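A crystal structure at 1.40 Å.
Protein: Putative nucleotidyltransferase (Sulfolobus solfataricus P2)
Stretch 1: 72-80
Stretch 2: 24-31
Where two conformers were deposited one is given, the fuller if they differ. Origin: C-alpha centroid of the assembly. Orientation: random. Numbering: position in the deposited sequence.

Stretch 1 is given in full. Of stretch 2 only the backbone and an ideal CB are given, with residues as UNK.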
ATOM      1  N   TYR A  72       2.515  12.834  -7.822  1.00 15.28           N
ATOM      2  CA  TYR A  72       3.933  13.274  -7.886  1.00 15.98           C
ATOM      3  C   TYR A  72       4.628  13.018  -6.552  1.00 15.48           C
ATOM      4  O   TYR A  72       5.821  12.807  -6.545  1.00 17.22           O
ATOM      5  CB  TYR A  72       3.995  14.761  -8.284  1.00 19.03           C
ATOM      6  CG  TYR A  72       5.362  15.332  -8.702  1.00 19.86           C
ATOM      7  CD1 TYR A  72       5.896  15.031  -9.965  1.00 23.29           C
ATOM      8  CD2 TYR A  72       6.085  16.235  -7.875  1.00 22.45           C
ATOM      9  CE1 TYR A  72       7.136  15.589 -10.385  1.00 23.61           C
ATOM     10  CE2 TYR A  72       7.351  16.769  -8.280  1.00 21.19           C
ATOM     11  CZ  TYR A  72       7.844  16.461  -9.536  1.00 22.35           C
ATOM     12  OH  TYR A  72       9.055  16.964  -9.955  1.00 23.98           O
HETATM   13  N   MSE A  73       3.888  13.020  -5.423  1.00 14.05           N
HETATM   14  CA  MSE A  73       4.491  12.757  -4.094  0.50 13.98           C
HETATM   15  C   MSE A  73       5.165  11.400  -3.992  1.00 15.13           C
HETATM   16  O   MSE A  73       6.227  11.264  -3.386  1.00 15.65           O
HETATM   17  CB  MSE A  73       3.471  12.762  -2.936  0.50 13.15           C
HETATM   18  CG  MSE A  73       2.650  14.020  -2.703  0.50 12.72           C
HETATM   19 SE   MSE A  73       1.458  13.894  -1.224  0.38 14.93          SE
HETATM   20  CE  MSE A  73       2.835  13.842   0.142  0.50 15.03           C
ATOM     21  N   VAL A  74       4.533  10.381  -4.568  1.00 15.87           N
ATOM     22  CA  VAL A  74       5.033   9.003  -4.473  1.00 15.10           C
ATOM     23  C   VAL A  74       5.532   8.377  -5.755  1.00 15.23           C
ATOM     24  O   VAL A  74       6.211   7.371  -5.690  1.00 16.25           O
ATOM     25  CB  VAL A  74       3.954   8.086  -3.821  1.00 15.07           C
ATOM     26  CG1 VAL A  74       3.552   8.667  -2.444  1.00 16.97           C
ATOM     27  CG2 VAL A  74       2.706   7.890  -4.712  1.00 12.70           C
ATOM     28  N   SER A  75       5.221   8.976  -6.905  1.00 16.07           N
ATOM     29  CA  SER A  75       5.558   8.416  -8.229  1.00 15.84           C
ATOM     30  C   SER A  75       6.919   7.808  -8.355  1.00 13.20           C
ATOM     31  O   SER A  75       7.049   6.654  -8.785  1.00 14.32           O
ATOM     32  CB  SER A  75       5.430   9.495  -9.305  1.00 17.51           C
ATOM     33  OG  SER A  75       5.699   8.926 -10.574  1.00 25.76           O
ATOM     34  N   ARG A  76       7.931   8.572  -7.960  1.00 12.82           N
ATOM     35  CA  ARG A  76       9.316   8.077  -8.115  1.00 13.94           C
ATOM     36  C   ARG A  76       9.732   6.887  -7.261  1.00 13.96           C
ATOM     37  O   ARG A  76      10.742   6.261  -7.548  1.00 15.30           O
ATOM     38  CB  ARG A  76      10.358   9.186  -7.968  1.00 15.53           C
ATOM     39  CG  ARG A  76      10.599   9.739  -6.607  1.00 19.50           C
ATOM     40  CD  ARG A  76      11.840  10.599  -6.691  1.00 20.19           C
ATOM     41  NE  ARG A  76      11.913  11.501  -5.560  1.00 23.94           N
ATOM     42  CZ  ARG A  76      12.405  11.208  -4.363  1.00 25.02           C
ATOM     43  NH1 ARG A  76      12.862   9.996  -4.062  1.00 25.41           N
ATOM     44  NH2 ARG A  76      12.419  12.167  -3.443  1.00 25.99           N
ATOM     45  N   PHE A  77       8.962   6.585  -6.228  1.00 13.85           N
ATOM     46  CA  PHE A  77       9.213   5.446  -5.371  1.00 13.04           C
ATOM     47  C   PHE A  77       8.570   4.167  -5.878  1.00 15.77           C
ATOM     48  O   PHE A  77       8.890   3.098  -5.372  1.00 16.72           O
ATOM     49  CB  PHE A  77       8.646   5.716  -3.971  1.00 13.04           C
ATOM     50  CG  PHE A  77       9.234   6.928  -3.295  1.00 12.86           C
ATOM     51  CD1 PHE A  77      10.382   6.845  -2.526  1.00 15.65           C
ATOM     52  CD2 PHE A  77       8.583   8.151  -3.371  1.00 13.63           C
ATOM     53  CE1 PHE A  77      10.908   7.986  -1.879  1.00 14.35           C
ATOM     54  CE2 PHE A  77       9.090   9.284  -2.749  1.00 16.17           C
ATOM     55  CZ  PHE A  77      10.262   9.198  -1.989  1.00 15.04           C
ATOM     56  N   ILE A  78       7.664   4.268  -6.854  1.00 14.32           N
ATOM     57  CA  ILE A  78       6.904   3.126  -7.317  1.00 15.63           C
ATOM     58  C   ILE A  78       7.708   2.354  -8.349  1.00 14.86           C
ATOM     59  O   ILE A  78       8.284   2.957  -9.275  1.00 17.24           O
ATOM     60  CB  ILE A  78       5.532   3.544  -7.910  1.00 14.78           C
ATOM     61  CG1 ILE A  78       4.699   4.342  -6.910  1.00 15.10           C
ATOM     62  CG2 ILE A  78       4.698   2.329  -8.404  1.00 14.93           C
ATOM     63  CD1 ILE A  78       4.412   3.641  -5.538  1.00 18.38           C
ATOM     64  N   ARG A  79       7.787   1.042  -8.155  1.00 15.03           N
ATOM     65  CA  ARG A  79       8.443   0.109  -9.098  1.00 15.86           C
ATOM     66  C   ARG A  79       7.838  -1.267  -8.926  1.00 14.57           C
ATOM     67  O   ARG A  79       7.121  -1.507  -7.951  1.00 13.53           O
ATOM     68  CB  ARG A  79       9.962   0.032  -8.959  1.00 18.12           C
ATOM     69  CG  ARG A  79      10.483  -0.572  -7.690  1.00 21.05           C
ATOM     70  CD  ARG A  79      10.404   0.354  -6.536  1.00 24.35           C
ATOM     71  NE  ARG A  79      11.254  -0.175  -5.480  1.00 25.06           N
ATOM     72  CZ  ARG A  79      11.610   0.477  -4.384  1.00 26.64           C
ATOM     73  NH1 ARG A  79      11.151   1.703  -4.129  1.00 27.28           N
ATOM     74  NH2 ARG A  79      12.415  -0.133  -3.514  1.00 27.51           N
ATOM     75  N   GLY A  80       8.074  -2.139  -9.890  1.00 16.48           N
ATOM     76  CA  GLY A  80       7.513  -3.476  -9.872  1.00 15.45           C
ATOM     77  C   GLY A  80       6.044  -3.474 -10.255  1.00 14.58           C
ATOM     78  O   GLY A  80       5.525  -2.469 -10.701  1.00 15.50           O
ATOM     79  N   UNK A  24       8.987   2.011   3.319  1.00 12.25           N
ATOM     80  CA  UNK A  24      10.161   2.495   4.076  1.00 12.94           C
ATOM     81  C   UNK A  24      10.713   3.784   3.497  1.00 12.94           C
ATOM     82  O   UNK A  24      11.017   4.717   4.222  1.00 12.84           O
ATOM     83  CB  UNK A  24      11.262   1.433   4.093  1.00 12.94           C
ATOM     84  N   UNK A  25      10.785   3.836   2.179  1.00 12.39           N
ATOM     85  CA  UNK A  25      11.314   4.995   1.492  1.00 12.49           C
ATOM     86  C   UNK A  25      10.376   6.183   1.605  1.00 11.37           C
ATOM     87  O   UNK A  25      10.797   7.277   1.938  1.00 11.03           O
ATOM     88  CB  UNK A  25      11.573   4.666   0.021  1.00 12.49           C
ATOM     89  N   UNK A  26       9.099   5.963   1.304  1.00 10.70           N
ATOM     90  CA  UNK A  26       8.052   7.021   1.427  1.00 10.59           C
ATOM     91  C   UNK A  26       7.920   7.541   2.868  1.00 10.23           C
ATOM     92  O   UNK A  26       7.954   8.746   3.083  1.00 11.23           O
ATOM     93  CB  UNK A  26       6.699   6.480   0.961  1.00 10.59           C
ATOM     94  N   UNK A  27       7.883   6.634   3.837  1.00 12.08           N
ATOM     95  CA  UNK A  27       7.753   7.023   5.265  1.00 10.68           C
ATOM     96  C   UNK A  27       8.966   7.869   5.741  1.00 11.55           C
ATOM     97  O   UNK A  27       8.826   8.769   6.501  1.00 10.83           O
ATOM     98  CB  UNK A  27       7.623   5.772   6.136  1.00 10.68           C
ATOM     99  N   UNK A  28      10.148   7.571   5.221  1.00 12.04           N
ATOM    100  CA  UNK A  28      11.376   8.337   5.563  0.50 12.62           C
ATOM    101  C   UNK A  28      11.396   9.713   4.892  1.00 12.60           C
ATOM    102  O   UNK A  28      12.089  10.618   5.362  1.00 14.83           O
ATOM    103  CB  UNK A  28      12.623   7.553   5.149  0.50 12.62           C
ATOM    104  N   UNK A  29      10.652   9.861   3.798  1.00 11.43           N
ATOM    105  CA  UNK A  29      10.597  11.070   3.002  1.00 12.42           C
ATOM    106  C   UNK A  29       9.527  12.080   3.377  1.00 10.96           C
ATOM    107  O   UNK A  29       9.692  13.270   3.075  1.00 13.39           O
ATOM    108  CB  UNK A  29      10.400  10.678   1.536  1.00 12.42           C
ATOM    109  N   UNK A  30       8.409  11.634   3.984  1.00 10.37           N
ATOM    110  CA  UNK A  30       7.290  12.454   4.331  1.00 13.11           C
ATOM    111  C   UNK A  30       6.886  12.221   5.770  1.00 14.05           C
ATOM    112  O   UNK A  30       6.264  11.206   6.081  1.00 12.97           O
ATOM    113  CB  UNK A  30       6.116  12.184   3.387  1.00 13.11           C
ATOM    114  N   UNK A  31       7.224  13.166   6.674  1.00 14.83           N
ATOM    115  CA  UNK A  31       6.789  13.078   8.063  1.00 14.79           C
ATOM    116  C   UNK A  31       5.275  12.958   8.219  1.00 13.47           C
ATOM    117  O   UNK A  31       4.842  12.354   9.180  1.00 14.57           O
ATOM    118  CB  UNK A  31       7.282  14.306   8.832  1.00 14.79           C
TER

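Position 24 has helical backbone angles (-55/-43), and its ideal CB has no atom of stretch 1 within 5.5 Å. Most helix-compatible residues would suit. The deposited residue is Glu-24, which makes no contact with stretch 1.

At position 25 the CA-to-CB bond points toward stretch 1. The ideal CB lies 3.6 Å from Phe-77 CD1 and 5.1 Å from Arg-79 NH1, so the base of the side chain meets an aromatic ring while a guanidinium waits farther out. A long acceptor such as Glu or Gln fits, and the positive charge favours Glu. Glu-25 is found. Its OE1 accepts from Arg-79 NH1 at 3.0 Å (146°) in a salt bridge, and its OE2 accepts from Arg-79 NH2 at 3.2 Å (147°). OE1 sits near the guanidinium plane, where the N-H bonds point. Arg-79 NH1 also donates to Phe-77 O at 2.9 Å.

Position 26 points sideways, with its ideal CB 5.0 Å from Phe-77 CG and 5.1 Å from Val-74 CG1. These apolar neighbours call for an aliphatic side chain: Val, Ile or Leu. The residue is Val-26, chi1 t. Its CG2 lies over one face of the Phe-77 ring, 4.0 Å from the centroid and 25° off the normal, a CH-pi contact, while its CG1 is 4.1 Å from Val-74 CG1.

Positions 27 and 28 have ideal CB atoms with no stretch 1 atom within 5.5 Å, so small or polar residues are among many possibilities. They are Ala-27 and Ser-28; Ser-28 OG donates to Glu-25 O at 2.9 Å, within its own helix.

Position 29 points toward stretch 1, its ideal CB only 3.8 Å from Phe-77 CZ. A compact residue, Ala, Ser or Thr, is the simplest choice. Ser-29, chi1 m, brings OG to 3.4 Å from Phe-77 CZ. One water bridges the stretches, donating to Ser-29 OG at 2.8 Å and accepting from Arg-76 NH2 at 3.0 Å.

Position 30 has left the helix (-131/104), and its CA-to-CB bond points toward stretch 1, the ideal CB lying 4.9 Å from Met-73 CE. That distance leaves room for a large apolar group: Phe, Leu or Met. Phe-30 fills it. The selenomethionine methyl, Met-73 CE, lies over one ring face, 4.2 Å from the centroid and 28° off the normal, while Phe-77 CE2 approaches the ring edge, 3.9 Å from Phe-30 CE2.

Position 31, at -56/-28, is out of reach of stretch 1. Its phi admits proline among many residues, and Pro-31 is present.

Stretch 2 24-31: EEVASSFP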
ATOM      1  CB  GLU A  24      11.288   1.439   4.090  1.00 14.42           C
ATOM      2  CG  GLU A  24      10.961   0.321   5.027  1.00 18.58           C
ATOM      3  CD  GLU A  24      11.969  -0.809   5.065  1.00 19.71           C
ATOM      4  OE1 GLU A  24      12.638  -1.090   4.029  1.00 23.58           O
ATOM      5  OE2 GLU A  24      12.049  -1.433   6.166  1.00 26.74           O
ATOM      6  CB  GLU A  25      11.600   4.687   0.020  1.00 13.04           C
ATOM      7  CG  GLU A  25      12.678   3.646  -0.141  1.00 14.20           C
ATOM      8  CD  GLU A  25      12.871   3.221  -1.555  1.00 16.15           C
ATOM      9  OE1 GLU A  25      12.348   3.848  -2.484  1.00 17.92           O
ATOM     10  OE2 GLU A  25      13.578   2.227  -1.756  1.00 22.64           O
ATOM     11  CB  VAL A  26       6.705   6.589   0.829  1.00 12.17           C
ATOM     12  CG1 VAL A  26       5.647   7.705   0.971  1.00 12.22           C
ATOM     13  CG2 VAL A  26       6.879   6.185  -0.630  1.00 12.94           C
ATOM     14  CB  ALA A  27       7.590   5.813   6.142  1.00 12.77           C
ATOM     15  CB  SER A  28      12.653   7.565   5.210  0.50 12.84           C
ATOM     16  OG  SER A  28      12.933   7.573   3.816  0.50 13.03           O
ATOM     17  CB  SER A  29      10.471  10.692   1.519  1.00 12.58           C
ATOM     18  OG  SER A  29      11.617   9.985   1.024  1.00 13.49           O
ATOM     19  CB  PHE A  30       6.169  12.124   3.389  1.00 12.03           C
ATOM     20  CG  PHE A  30       6.499  12.394   1.953  1.00 12.98           C
ATOM     21  CD1 PHE A  30       6.436  13.677   1.458  1.00 15.54           C
ATOM     22  CD2 PHE A  30       6.940  11.362   1.104  1.00 14.20           C
ATOM     23  CE1 PHE A  30       6.789  13.934   0.126  1.00 14.76           C
ATOM     24  CE2 PHE A  30       7.297  11.625  -0.207  1.00 12.09           C
ATOM     25  CZ  PHE A  30       7.194  12.906  -0.691  1.00 15.37           C
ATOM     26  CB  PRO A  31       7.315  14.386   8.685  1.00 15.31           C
ATOM     27  CG  PRO A  31       8.461  14.765   7.863  1.00 17.69           C
ATOM     28  CD  PRO A  31       8.064  14.369   6.476  1.00 15.49           C
TER
HETATM   29  O   HOH W   1      13.453  10.839  -0.943  1.00 27.09           O
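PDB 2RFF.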